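Local atomic coordinates of NUDIX hydrolase (Jonesia denitrificans, PDB entry 4KTB), a protein that is of unknown function but belongs to the Nudix hydrolases and is possibly an asymmetric diadenosine tetraphosphate hydrolase. Residues Y41-V45 against A88-I93; V58-L62 against R72-S76; V100-I105 against V140-C146. All blocks are in the same frame, centred on the assembly; numbering follows the deposited sequence.

Contact 1: residues Y41-V45 against A88-I93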
ATOM      1  N   TYR A  41     -17.587  -5.726   3.359  1.00  5.46           N
ATOM      2  CA  TYR A  41     -17.525  -6.575   2.189  1.00  5.41           C
ATOM      3  C   TYR A  41     -16.083  -6.834   1.804  1.00  5.08           C
ATOM      4  O   TYR A  41     -15.193  -6.141   2.259  1.00  4.92           O
ATOM      5  CB  TYR A  41     -18.224  -5.875   1.019  1.00  5.64           C
ATOM      6  CG  TYR A  41     -19.635  -6.339   0.861  1.00  6.07           C
ATOM      7  CD1 TYR A  41     -20.527  -6.243   1.907  1.00  6.35           C
ATOM      8  CD2 TYR A  41     -20.062  -6.920  -0.317  1.00  7.25           C
ATOM      9  CE1 TYR A  41     -21.826  -6.686   1.771  1.00 12.10           C
ATOM     10  CE2 TYR A  41     -21.357  -7.366  -0.465  1.00 11.96           C
ATOM     11  CZ  TYR A  41     -22.231  -7.245   0.582  1.00 16.46           C
ATOM     12  OH  TYR A  41     -23.520  -7.689   0.442  1.00 26.35           O
ATOM     13  N   VAL A  42     -15.870  -7.837   0.958  1.00 11.49           N
ATOM     14  CA  VAL A  42     -14.605  -7.991   0.242  1.00 10.30           C
ATOM     15  C   VAL A  42     -14.854  -8.106  -1.256  1.00 10.47           C
ATOM     16  O   VAL A  42     -15.900  -8.595  -1.687  1.00  5.19           O
ATOM     17  CB  VAL A  42     -13.781  -9.240   0.698  1.00 10.95           C
ATOM     18  CG1 VAL A  42     -13.178  -9.050   2.094  1.00  6.38           C
ATOM     19  CG2 VAL A  42     -14.631 -10.507   0.624  1.00 12.42           C
ATOM     20  N   ASP A  43     -13.882  -7.639  -2.032  1.00  8.89           N
ATOM     21  CA  ASP A  43     -13.824  -7.927  -3.451  1.00 10.33           C
ATOM     22  C   ASP A  43     -12.489  -8.583  -3.713  1.00 10.97           C
ATOM     23  O   ASP A  43     -11.457  -8.149  -3.183  1.00 11.47           O
ATOM     24  CB  ASP A  43     -13.933  -6.651  -4.291  1.00 13.99           C
ATOM     25  CG  ASP A  43     -15.349  -6.111  -4.368  1.00 18.02           C
ATOM     26  OD1 ASP A  43     -16.123  -6.605  -5.201  1.00 18.32           O
ATOM     27  OD2 ASP A  43     -15.684  -5.180  -3.609  1.00 19.72           O
ATOM     28  N   ALA A  44     -12.516  -9.648  -4.502  1.00  9.63           N
ATOM     29  CA  ALA A  44     -11.295 -10.309  -4.919  1.00  7.59           C
ATOM     30  C   ALA A  44     -11.252 -10.264  -6.428  1.00  6.92           C
ATOM     31  O   ALA A  44     -12.193 -10.699  -7.078  1.00 13.18           O
ATOM     32  CB  ALA A  44     -11.282 -11.732  -4.440  1.00 10.22           C
ATOM     33  N   VAL A  45     -10.163  -9.737  -6.978  1.00  8.90           N
ATOM     34  CA  VAL A  45      -9.930  -9.793  -8.417  1.00 12.59           C
ATOM     35  C   VAL A  45      -9.090 -11.036  -8.716  1.00 10.44           C
ATOM     36  O   VAL A  45      -7.924 -11.122  -8.313  1.00  8.37           O
ATOM     37  CB  VAL A  45      -9.255  -8.521  -8.951  1.00 13.98           C
ATOM     38  CG1 VAL A  45      -8.724  -8.753 -10.337  1.00 17.61           C
ATOM     39  CG2 VAL A  45     -10.230  -7.378  -9.002  1.00 14.56           C
ATOM     40  N   ALA A  88     -12.871 -14.666   4.941  1.00 10.34           N
ATOM     41  CA  ALA A  88     -13.953 -14.315   4.023  1.00 12.06           C
ATOM     42  C   ALA A  88     -13.450 -14.389   2.586  1.00 12.17           C
ATOM     43  O   ALA A  88     -14.188 -14.772   1.686  1.00 10.50           O
ATOM     44  CB  ALA A  88     -14.488 -12.928   4.319  1.00  6.21           C
ATOM     45  N   LEU A  89     -12.187 -14.030   2.372  1.00  6.50           N
ATOM     46  CA  LEU A  89     -11.616 -14.097   1.033  1.00  8.64           C
ATOM     47  C   LEU A  89     -11.586 -15.547   0.578  1.00 11.38           C
ATOM     48  O   LEU A  89     -12.010 -15.886  -0.528  1.00 14.60           O
ATOM     49  CB  LEU A  89     -10.198 -13.524   1.015  1.00  8.42           C
ATOM     50  CG  LEU A  89     -10.070 -12.012   1.127  1.00  6.81           C
ATOM     51  CD1 LEU A  89      -8.606 -11.674   1.258  1.00  6.06           C
ATOM     52  CD2 LEU A  89     -10.695 -11.314  -0.091  1.00  5.83           C
ATOM     53  N   VAL A  90     -11.084 -16.406   1.450  1.00  8.27           N
ATOM     54  CA  VAL A  90     -11.006 -17.825   1.148  1.00  9.93           C
ATOM     55  C   VAL A  90     -12.391 -18.371   0.826  1.00 11.63           C
ATOM     56  O   VAL A  90     -12.596 -19.051  -0.180  1.00 13.92           O
ATOM     57  CB  VAL A  90     -10.449 -18.591   2.340  1.00 11.10           C
ATOM     58  CG1 VAL A  90     -10.573 -20.074   2.106  1.00 11.87           C
ATOM     59  CG2 VAL A  90      -8.993 -18.202   2.601  1.00 12.35           C
ATOM     60  N   ARG A  91     -13.346 -18.052   1.687  1.00  9.40           N
ATOM     61  CA  ARG A  91     -14.709 -18.534   1.540  1.00  8.59           C
ATOM     62  C   ARG A  91     -15.335 -18.095   0.228  1.00 11.48           C
ATOM     63  O   ARG A  91     -16.051 -18.852  -0.406  1.00  9.22           O
ATOM     64  CB  ARG A  91     -15.550 -18.039   2.713  1.00  8.41           C
ATOM     65  CG  ARG A  91     -16.972 -18.507   2.681  1.00 14.58           C
ATOM     66  CD  ARG A  91     -17.678 -18.208   3.991  1.00 15.69           C
ATOM     67  NE  ARG A  91     -17.697 -16.779   4.280  1.00 15.54           N
ATOM     68  CZ  ARG A  91     -18.611 -15.941   3.811  1.00 15.00           C
ATOM     69  NH1 ARG A  91     -19.575 -16.395   3.020  1.00 12.96           N
ATOM     70  NH2 ARG A  91     -18.552 -14.658   4.133  1.00 16.11           N
ATOM     71  N   HIS A  92     -15.062 -16.870  -0.194  1.00  8.00           N
ATOM     72  CA  HIS A  92     -15.744 -16.338  -1.372  1.00 10.02           C
ATOM     73  C   HIS A  92     -15.103 -16.867  -2.635  1.00 10.68           C
ATOM     74  O   HIS A  92     -15.764 -17.044  -3.653  1.00 14.66           O
ATOM     75  CB  HIS A  92     -15.812 -14.798  -1.347  1.00  8.58           C
ATOM     76  CG  HIS A  92     -16.849 -14.263  -0.409  1.00  9.24           C
ATOM     77  ND1 HIS A  92     -18.200 -14.375  -0.656  1.00 13.37           N
ATOM     78  CD2 HIS A  92     -16.738 -13.640   0.792  1.00  8.96           C
ATOM     79  CE1 HIS A  92     -18.878 -13.841   0.346  1.00 16.56           C
ATOM     80  NE2 HIS A  92     -18.014 -13.388   1.238  1.00  7.02           N
ATOM     81  N   ILE A  93     -13.807 -17.144  -2.555  1.00 10.87           N
ATOM     82  CA  ILE A  93     -13.105 -17.744  -3.679  1.00 11.53           C
ATOM     83  C   ILE A  93     -13.594 -19.170  -3.938  1.00 14.91           C
ATOM     84  O   ILE A  93     -13.874 -19.546  -5.078  1.00 15.36           O
ATOM     85  CB  ILE A  93     -11.583 -17.737  -3.450  1.00 13.08           C
ATOM     86  CG1 ILE A  93     -11.053 -16.306  -3.455  1.00 13.91           C
ATOM     87  CG2 ILE A  93     -10.863 -18.535  -4.523  1.00 15.32           C
ATOM     88  CD1 ILE A  93     -10.880 -15.724  -4.851  1.00 16.16           C
TER

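Contact 2: residues V58-L62 against R72-S76. With NA (sodium ion), chain E.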
ATOM      1  N   VAL A  58      -7.201 -11.957 -16.099  1.00 21.64           N
ATOM      2  CA  VAL A  58      -8.145 -11.727 -15.000  1.00 20.90           C
ATOM      3  C   VAL A  58      -9.350 -12.625 -15.209  1.00 17.77           C
ATOM      4  O   VAL A  58      -9.749 -12.870 -16.352  1.00 16.41           O
ATOM      5  CB  VAL A  58      -8.641 -10.267 -14.969  1.00 24.93           C
ATOM      6  CG1 VAL A  58      -9.650 -10.045 -13.844  1.00 24.13           C
ATOM      7  CG2 VAL A  58      -7.485  -9.326 -14.801  1.00 28.55           C
ATOM      8  N   GLY A  59      -9.936 -13.116 -14.117  1.00 14.51           N
ATOM      9  CA  GLY A  59     -11.092 -13.987 -14.232  1.00 13.73           C
ATOM     10  C   GLY A  59     -12.404 -13.286 -13.936  1.00 14.39           C
ATOM     11  O   GLY A  59     -12.651 -12.903 -12.796  1.00 16.84           O
ATOM     12  N   LEU A  60     -13.249 -13.133 -14.953  1.00 17.63           N
ATOM     13  CA  LEU A  60     -14.585 -12.560 -14.773  1.00 18.26           C
ATOM     14  C   LEU A  60     -15.647 -13.647 -14.827  1.00 17.53           C
ATOM     15  O   LEU A  60     -15.644 -14.484 -15.727  1.00 14.32           O
ATOM     16  CB  LEU A  60     -14.893 -11.516 -15.856  1.00 20.32           C
ATOM     17  CG  LEU A  60     -13.956 -10.317 -15.968  1.00 20.27           C
ATOM     18  CD1 LEU A  60     -14.499  -9.305 -16.949  1.00 18.95           C
ATOM     19  CD2 LEU A  60     -13.781  -9.687 -14.601  1.00 18.56           C
ATOM     20  N   LEU A  61     -16.555 -13.624 -13.859  1.00 17.73           N
ATOM     21  CA  LEU A  61     -17.668 -14.558 -13.828  1.00 13.53           C
ATOM     22  C   LEU A  61     -18.763 -13.991 -14.698  1.00 19.56           C
ATOM     23  O   LEU A  61     -18.948 -12.782 -14.747  1.00 20.84           O
ATOM     24  CB  LEU A  61     -18.176 -14.699 -12.398  1.00 13.17           C
ATOM     25  CG  LEU A  61     -17.139 -15.231 -11.412  1.00 12.25           C
ATOM     26  CD1 LEU A  61     -17.609 -15.061  -9.990  1.00 11.53           C
ATOM     27  CD2 LEU A  61     -16.904 -16.690 -11.708  1.00 13.19           C
ATOM     28  N   LEU A  62     -19.491 -14.848 -15.394  1.00 18.61           N
ATOM     29  CA  LEU A  62     -20.670 -14.388 -16.110  1.00 19.34           C
ATOM     30  C   LEU A  62     -21.923 -14.856 -15.372  1.00 21.02           C
ATOM     31  O   LEU A  62     -21.997 -16.004 -14.929  1.00 21.79           O
ATOM     32  CB  LEU A  62     -20.681 -14.936 -17.534  1.00 22.00           C
ATOM     33  CG  LEU A  62     -21.905 -14.556 -18.370  1.00 24.61           C
ATOM     34  CD1 LEU A  62     -21.683 -13.234 -19.109  1.00 18.62           C
ATOM     35  CD2 LEU A  62     -22.264 -15.677 -19.340  1.00 29.39           C
ATOM     36  N   ARG A  72     -20.997  -9.215 -15.798  1.00 20.66           N
ATOM     37  CA  ARG A  72     -19.721  -9.837 -15.477  1.00 22.97           C
ATOM     38  C   ARG A  72     -19.266  -9.329 -14.110  1.00 22.26           C
ATOM     39  O   ARG A  72     -19.282  -8.118 -13.862  1.00 23.84           O
ATOM     40  CB  ARG A  72     -18.676  -9.519 -16.552  1.00 21.57           C
ATOM     41  CG  ARG A  72     -18.913 -10.232 -17.871  1.00 21.20           C
ATOM     42  CD  ARG A  72     -17.939  -9.760 -18.916  1.00 21.69           C
ATOM     43  NE  ARG A  72     -17.948 -10.603 -20.107  1.00 23.21           N
ATOM     44  CZ  ARG A  72     -18.802 -10.458 -21.107  1.00 35.26           C
ATOM     45  NH1 ARG A  72     -18.743 -11.271 -22.146  1.00 26.42           N
ATOM     46  NH2 ARG A  72     -19.709  -9.492 -21.069  1.00 37.58           N
ATOM     47  N   ALA A  73     -18.860 -10.250 -13.237  1.00 16.87           N
ATOM     48  CA  ALA A  73     -18.638  -9.934 -11.825  1.00 19.78           C
ATOM     49  C   ALA A  73     -17.290 -10.377 -11.278  1.00 18.35           C
ATOM     50  O   ALA A  73     -16.783 -11.442 -11.626  1.00 14.22           O
ATOM     51  CB  ALA A  73     -19.752 -10.528 -10.963  1.00 20.50           C
ATOM     52  N   LEU A  74     -16.740  -9.553 -10.392  1.00 18.34           N
ATOM     53  CA  LEU A  74     -15.598  -9.930  -9.580  1.00 17.30           C
ATOM     54  C   LEU A  74     -16.047 -10.927  -8.513  1.00 17.44           C
ATOM     55  O   LEU A  74     -17.214 -11.307  -8.442  1.00 16.53           O
ATOM     56  CB  LEU A  74     -15.019  -8.686  -8.916  1.00 10.96           C
ATOM     57  CG  LEU A  74     -14.593  -7.615  -9.920  1.00 11.31           C
ATOM     58  CD1 LEU A  74     -14.170  -6.332  -9.220  1.00 10.69           C
ATOM     59  CD2 LEU A  74     -13.452  -8.134 -10.730  1.00 11.15           C
ATOM     60  N   VAL A  75     -15.123 -11.358  -7.673  1.00 16.32           N
ATOM     61  CA  VAL A  75     -15.511 -12.205  -6.561  1.00 13.77           C
ATOM     62  C   VAL A  75     -15.752 -11.298  -5.355  1.00 16.43           C
ATOM     63  O   VAL A  75     -14.850 -10.596  -4.906  1.00 15.66           O
ATOM     64  CB  VAL A  75     -14.451 -13.275  -6.301  1.00 15.50           C
ATOM     65  CG1 VAL A  75     -14.656 -13.948  -4.934  1.00 13.02           C
ATOM     66  CG2 VAL A  75     -14.464 -14.296  -7.448  1.00 10.54           C
ATOM     67  N   SER A  76     -16.986 -11.296  -4.856  1.00 10.94           N
ATOM     68  CA  SER A  76     -17.429 -10.235  -3.961  1.00 10.99           C
ATOM     69  C   SER A  76     -18.474 -10.701  -2.956  1.00 11.87           C
ATOM     70  O   SER A  76     -19.371 -11.471  -3.285  1.00 12.94           O
ATOM     71  CB  SER A  76     -17.998  -9.080  -4.785  1.00 32.11           C
ATOM     72  OG  SER A  76     -18.578  -8.092  -3.956  1.00 33.95           O
TER
HETATM   73 NA    NA E 201     -20.778 -12.990  -4.240  1.00 20.42          NA
HETATM   74  O   HOH W   1     -14.508 -12.591 -10.724  1.00 30.69           O
HETATM   75  O   HOH W   2     -19.512 -12.577  -6.195  1.00 23.33           O
HETATM   76  O   HOH W   3     -19.427 -14.576  -3.234  1.00 10.41           O
HETATM   77  O   HOH W   4     -21.775 -11.391  -5.512  1.00 22.59           O
HETATM   78  O   HOH W   5     -21.401 -14.974  -6.191  1.00 35.04           O
HETATM   79  O   HOH W   6     -22.396 -13.093  -2.471  1.00 13.65           O

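Contact 3: residues V100-I105 against V140-C146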
ATOM      1  N   VAL A 100     -10.849 -26.001  -5.577  1.00 14.07           N
ATOM      2  CA  VAL A 100      -9.478 -26.254  -5.980  1.00 16.73           C
ATOM      3  C   VAL A 100      -8.867 -25.091  -6.763  1.00 20.13           C
ATOM      4  O   VAL A 100      -7.898 -25.281  -7.494  1.00 20.64           O
ATOM      5  CB  VAL A 100      -9.351 -27.550  -6.798  1.00 19.54           C
ATOM      6  CG1 VAL A 100      -9.729 -28.760  -5.945  1.00 22.98           C
ATOM      7  CG2 VAL A 100     -10.225 -27.473  -8.047  1.00 18.49           C
ATOM      8  N   ALA A 101      -9.416 -23.887  -6.597  1.00 16.65           N
ATOM      9  CA  ALA A 101      -8.899 -22.714  -7.306  1.00 17.62           C
ATOM     10  C   ALA A 101      -7.492 -22.351  -6.845  1.00 15.16           C
ATOM     11  O   ALA A 101      -6.734 -21.716  -7.569  1.00 15.58           O
ATOM     12  CB  ALA A 101      -9.830 -21.534  -7.123  1.00 14.58           C
ATOM     13  N   LEU A 102      -7.163 -22.765  -5.628  1.00 15.16           N
ATOM     14  CA  LEU A 102      -5.858 -22.496  -5.029  1.00 16.65           C
ATOM     15  C   LEU A 102      -5.478 -21.022  -5.069  1.00 11.72           C
ATOM     16  O   LEU A 102      -4.482 -20.649  -5.688  1.00 15.72           O
ATOM     17  CB  LEU A 102      -4.759 -23.295  -5.733  1.00 19.27           C
ATOM     18  CG  LEU A 102      -4.889 -24.811  -5.821  1.00 19.10           C
ATOM     19  CD1 LEU A 102      -3.689 -25.403  -6.563  1.00 15.38           C
ATOM     20  CD2 LEU A 102      -5.016 -25.400  -4.427  1.00 17.76           C
ATOM     21  N   PRO A 103      -6.267 -20.180  -4.400  1.00 10.90           N
ATOM     22  CA  PRO A 103      -5.925 -18.760  -4.373  1.00 10.25           C
ATOM     23  C   PRO A 103      -4.656 -18.517  -3.552  1.00 12.84           C
ATOM     24  O   PRO A 103      -4.369 -19.279  -2.618  1.00 10.64           O
ATOM     25  CB  PRO A 103      -7.119 -18.144  -3.645  1.00 14.32           C
ATOM     26  CG  PRO A 103      -7.677 -19.276  -2.797  1.00 12.95           C
ATOM     27  CD  PRO A 103      -7.517 -20.470  -3.675  1.00 11.23           C
ATOM     28  N   SER A 104      -3.908 -17.475  -3.901  1.00 12.56           N
ATOM     29  CA  SER A 104      -2.861 -16.974  -3.021  1.00 12.75           C
ATOM     30  C   SER A 104      -3.384 -15.774  -2.239  1.00 14.14           C
ATOM     31  O   SER A 104      -3.325 -14.640  -2.712  1.00 15.05           O
ATOM     32  CB  SER A 104      -1.625 -16.581  -3.815  1.00 15.56           C
ATOM     33  OG  SER A 104      -1.025 -17.722  -4.389  1.00 14.82           O
ATOM     34  N   ILE A 105      -3.921 -16.033  -1.053  1.00  9.06           N
ATOM     35  CA  ILE A 105      -4.384 -14.956  -0.187  1.00 12.15           C
ATOM     36  C   ILE A 105      -3.178 -14.134   0.256  1.00 10.53           C
ATOM     37  O   ILE A 105      -2.187 -14.688   0.704  1.00 15.23           O
ATOM     38  CB  ILE A 105      -5.124 -15.504   1.039  1.00 16.26           C
ATOM     39  CG1 ILE A 105      -6.163 -16.545   0.611  1.00 18.18           C
ATOM     40  CG2 ILE A 105      -5.804 -14.376   1.823  1.00 13.36           C
ATOM     41  CD1 ILE A 105      -7.320 -15.982  -0.235  1.00 17.31           C
ATOM     42  N   VAL A 140      -6.344 -11.363  -6.235  1.00  7.87           N
ATOM     43  CA  VAL A 140      -6.046 -12.707  -5.765  1.00 14.77           C
ATOM     44  C   VAL A 140      -5.605 -13.631  -6.903  1.00 14.54           C
ATOM     45  O   VAL A 140      -6.400 -13.984  -7.779  1.00 13.98           O
ATOM     46  CB  VAL A 140      -7.222 -13.332  -5.009  1.00 13.49           C
ATOM     47  CG1 VAL A 140      -6.784 -14.662  -4.399  1.00 12.84           C
ATOM     48  CG2 VAL A 140      -7.741 -12.394  -3.918  1.00 11.93           C
ATOM     49  N   PRO A 141      -4.313 -13.994  -6.912  1.00 13.66           N
ATOM     50  CA  PRO A 141      -3.934 -14.957  -7.937  1.00 16.08           C
ATOM     51  C   PRO A 141      -4.507 -16.294  -7.516  1.00 15.53           C
ATOM     52  O   PRO A 141      -4.584 -16.569  -6.311  1.00 12.72           O
ATOM     53  CB  PRO A 141      -2.398 -14.968  -7.869  1.00 14.23           C
ATOM     54  CG  PRO A 141      -2.031 -13.662  -7.179  1.00 10.24           C
ATOM     55  CD  PRO A 141      -3.146 -13.472  -6.183  1.00 12.20           C
ATOM     56  N   VAL A 142      -4.960 -17.076  -8.487  1.00 16.73           N
ATOM     57  CA  VAL A 142      -5.419 -18.428  -8.213  1.00 16.26           C
ATOM     58  C   VAL A 142      -4.460 -19.365  -8.884  1.00 18.23           C
ATOM     59  O   VAL A 142      -4.108 -19.171 -10.050  1.00 14.53           O
ATOM     60  CB  VAL A 142      -6.837 -18.688  -8.728  1.00 15.41           C
ATOM     61  CG1 VAL A 142      -7.843 -18.130  -7.754  1.00 15.56           C
ATOM     62  CG2 VAL A 142      -7.017 -18.072 -10.098  1.00 15.95           C
ATOM     63  N   ARG A 143      -4.032 -20.372  -8.134  1.00 14.83           N
ATOM     64  CA  ARG A 143      -2.961 -21.240  -8.581  1.00 25.98           C
ATOM     65  C   ARG A 143      -3.490 -22.565  -9.138  1.00 24.72           C
ATOM     66  O   ARG A 143      -2.750 -23.306  -9.787  1.00 23.01           O
ATOM     67  CB  ARG A 143      -1.966 -21.489  -7.437  1.00 30.10           C
ATOM     68  CG  ARG A 143      -1.534 -20.235  -6.671  1.00 33.58           C
ATOM     69  CD  ARG A 143      -0.525 -19.402  -7.441  1.00 38.83           C
ATOM     70  NE  ARG A 143      -0.340 -18.074  -6.849  1.00 39.91           N
ATOM     71  CZ  ARG A 143       0.694 -17.275  -7.094  1.00 38.94           C
ATOM     72  NH1 ARG A 143       0.772 -16.086  -6.508  1.00 34.99           N
ATOM     73  NH2 ARG A 143       1.646 -17.670  -7.921  1.00 42.63           N
ATOM     74  N   GLY A 144      -4.767 -22.855  -8.901  1.00 23.96           N
ATOM     75  CA  GLY A 144      -5.354 -24.109  -9.347  1.00 22.38           C
ATOM     76  C   GLY A 144      -6.462 -23.940 -10.369  1.00 25.69           C
ATOM     77  O   GLY A 144      -6.701 -22.843 -10.870  1.00 29.31           O
ATOM     78  N   ASP A 145      -7.145 -25.031 -10.684  1.00 26.82           N
ATOM     79  CA  ASP A 145      -8.203 -24.983 -11.676  1.00 26.66           C
ATOM     80  C   ASP A 145      -9.472 -24.407 -11.051  1.00 24.56           C
ATOM     81  O   ASP A 145      -9.755 -24.622  -9.867  1.00 20.25           O
ATOM     82  CB  ASP A 145      -8.455 -26.375 -12.269  1.00 32.51           C
ATOM     83  CG  ASP A 145      -7.254 -26.913 -13.047  1.00 38.44           C
ATOM     84  OD1 ASP A 145      -7.072 -26.516 -14.219  1.00 40.07           O
ATOM     85  OD2 ASP A 145      -6.496 -27.743 -12.497  1.00 42.88           O
ATOM     86  N   CYS A 146     -10.213 -23.645 -11.850  1.00 23.37           N
ATOM     87  CA  CYS A 146     -11.417 -22.976 -11.384  1.00 18.48           C
ATOM     88  C   CYS A 146     -12.600 -23.404 -12.228  1.00 17.78           C
ATOM     89  O   CYS A 146     -12.448 -23.747 -13.400  1.00 19.82           O
ATOM     90  CB  CYS A 146     -11.266 -21.460 -11.507  1.00 13.82           C
ATOM     91  SG  CYS A 146      -9.945 -20.708 -10.575  1.00 15.53           S
TER

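Contact 1: residues Y41-V45 against A88-I93
Val42 on strand 39-49 meets Leu89 and His92 on helix 85-97. One methyl of Leu89 does most of the touching. Its CD2 lies 3.8 Å from Val42 CB. The same CD2 is 4.0 Å from Val42 CG1 and 4.1 Å from Val42 CG2, so it sits against the whole branched end of the valine. The CB of Leu89 leaves the flank of the helix. With CG anti to the carbonyl carbon (chi1 -73°) and CD1 extended, CD2 swings back toward the strand.

Val42 CG2 has a second neighbour, His92 CD2, at 3.8 Å. The methyl approaches the imidazole obliquely. The ring is tethered by a hydrogen bond from His92 NE2 to the backbone O of Arg78, which should restrict its rotation. Further along the strand, Ala44 CB lies 4.0 Å from Ile93 CD1. Ile93 is bent at its second torsion (chi2 -79°), and this brings CD1 toward the sheet. No hydrogen bond crosses the contact.

Asp43, between the two apolar residues, points away from the helix. Its OD2 is hydrogen-bonded to Ser135 OG and Tyr117 OH. Gly77, Glu83 and Arg91 follow the spacing of a Nudix box. The box is degenerate, however: His92 stands where the motif has a glutamate, and the later acidic pair is not fully kept. The Glu83-Arg91 salt bridge fits that assignment. The short axes of strand and helix approach to 9.0 Å at 59°. Strands 75-78 and 133-141 flank strand 39-49, and they add Val75, Tyr138 and Val140 to the apolar layer under the helix.

Contact 2: residues V58-L62 against R72-S76
Leu61 and Ala73 form an antiparallel hydrogen-bonded pair. Leu61 N gives a nearly straight bond to Ala73 O (3.1 Å, 167°). Ala73 N returns one to Leu61 O at 2.9 Å. Leu61 O also receives a CA-H contact from Arg72. The next pair, Leu62 with Arg72, is non-hydrogen-bonded.

Toward Gly59 the direct pairing stops. There water 1 donates to Gly59 O at 2.8 Å and to Ala73 O at 2.7 Å. Ala73 O is thus gripped by the water and by Leu61 N, and the water bridges the diverging strands.

Side chains pack on both faces. Leu61 CD1 reaches Val75 CG2 at 4.1 Å. On the other face, Arg72 runs extended from CG to NE across Leu60 at about a right angle, with its CD 4.0 Å from Leu60 CD1. Leu62 CD1 lies over one face of the Arg72 guanidinium. Leu60 and Leu74 lie side by side, their CD2 atoms 4.2 Å apart.

Further out, Ser76 O binds a sodium ion at 2.3 Å. Water molecules complete the shell, water 5 at a longer distance. Water 2 links this shell back to the chain, accepting from Ser76 N and making a weak bond to Leu74 O.

The contact begins as the hairpin of strands 55-64 and 70-73. Past the break at Leu74 the chain changes partner, and strand 75-78 pairs with strand 39-49. Leu61 and Val75 pack under helix 85-97, whereas Val58 and Leu74 pack against helix 176-186.

Contact 3: residues V100-I105 against V140-C146
Val100 O receives a CA-H contact from Gly144 CA at 3.4 Å. Ala101 O then accepts Gly144 N in a short bond of 2.6 Å, the donor standing above the carbonyl plane. Ala101 CB rests 3.6 Å from Cys146 SG. Leu102 has left-handed backbone angles (phi 52°). Its O takes Arg143 N from above the carbonyl plane too; the modelled 2.5 Å is doubtfully short. Its side chain lies along Gly144.

The two segments run antiparallel here. The loop after helix 85-97, which carries part of the Nudix-box-like sequence, lines the end of strand 133-141 and the turn that follows, with a single bridge at Pro103 and Val142. Pro103 CB packs 3.6 Å from Val140 CG1. Ser104 N bonds almost straight to Pro141 O at 2.7 Å.

Ser104 OG meets Arg143 NE at the guanidinium edge, near its plane. The pair is only 2.6 Å apart, but its N-H...O angle of 129° makes the bond weak. A bend in the arginine (chi2 -76°) brings NE there. Arg143 also packs on Ser104 of the second subunit. Ile105 touches Val140 lightly with CD1, and it packs on Leu89 and Val90 of the helix and on Ser52 of the second subunit.

In the fold
Strand 39-49 joins the three contacts in one mixed sheet. Contacts 1 and 2 have centres 11 Å apart and are linked by a probable hydrogen bond from Ala44 N to Val75 O (2.6 Å). Contacts 1 and 3 are 12 Å apart between centres, and Val140 N probably bonds to Val45 O at 2.6 Å. Ile93 and Pro103 also pack between them, CG2 to CG at 3.7 Å. Contacts 2 and 3 do not touch; their nearest atoms are about 7 Å apart. The sodium ion belongs to contact 2, yet the His92 side chain of contact 1 lies about 5 Å from it. The Val140 side chain of contact 3 is about 13 Å away.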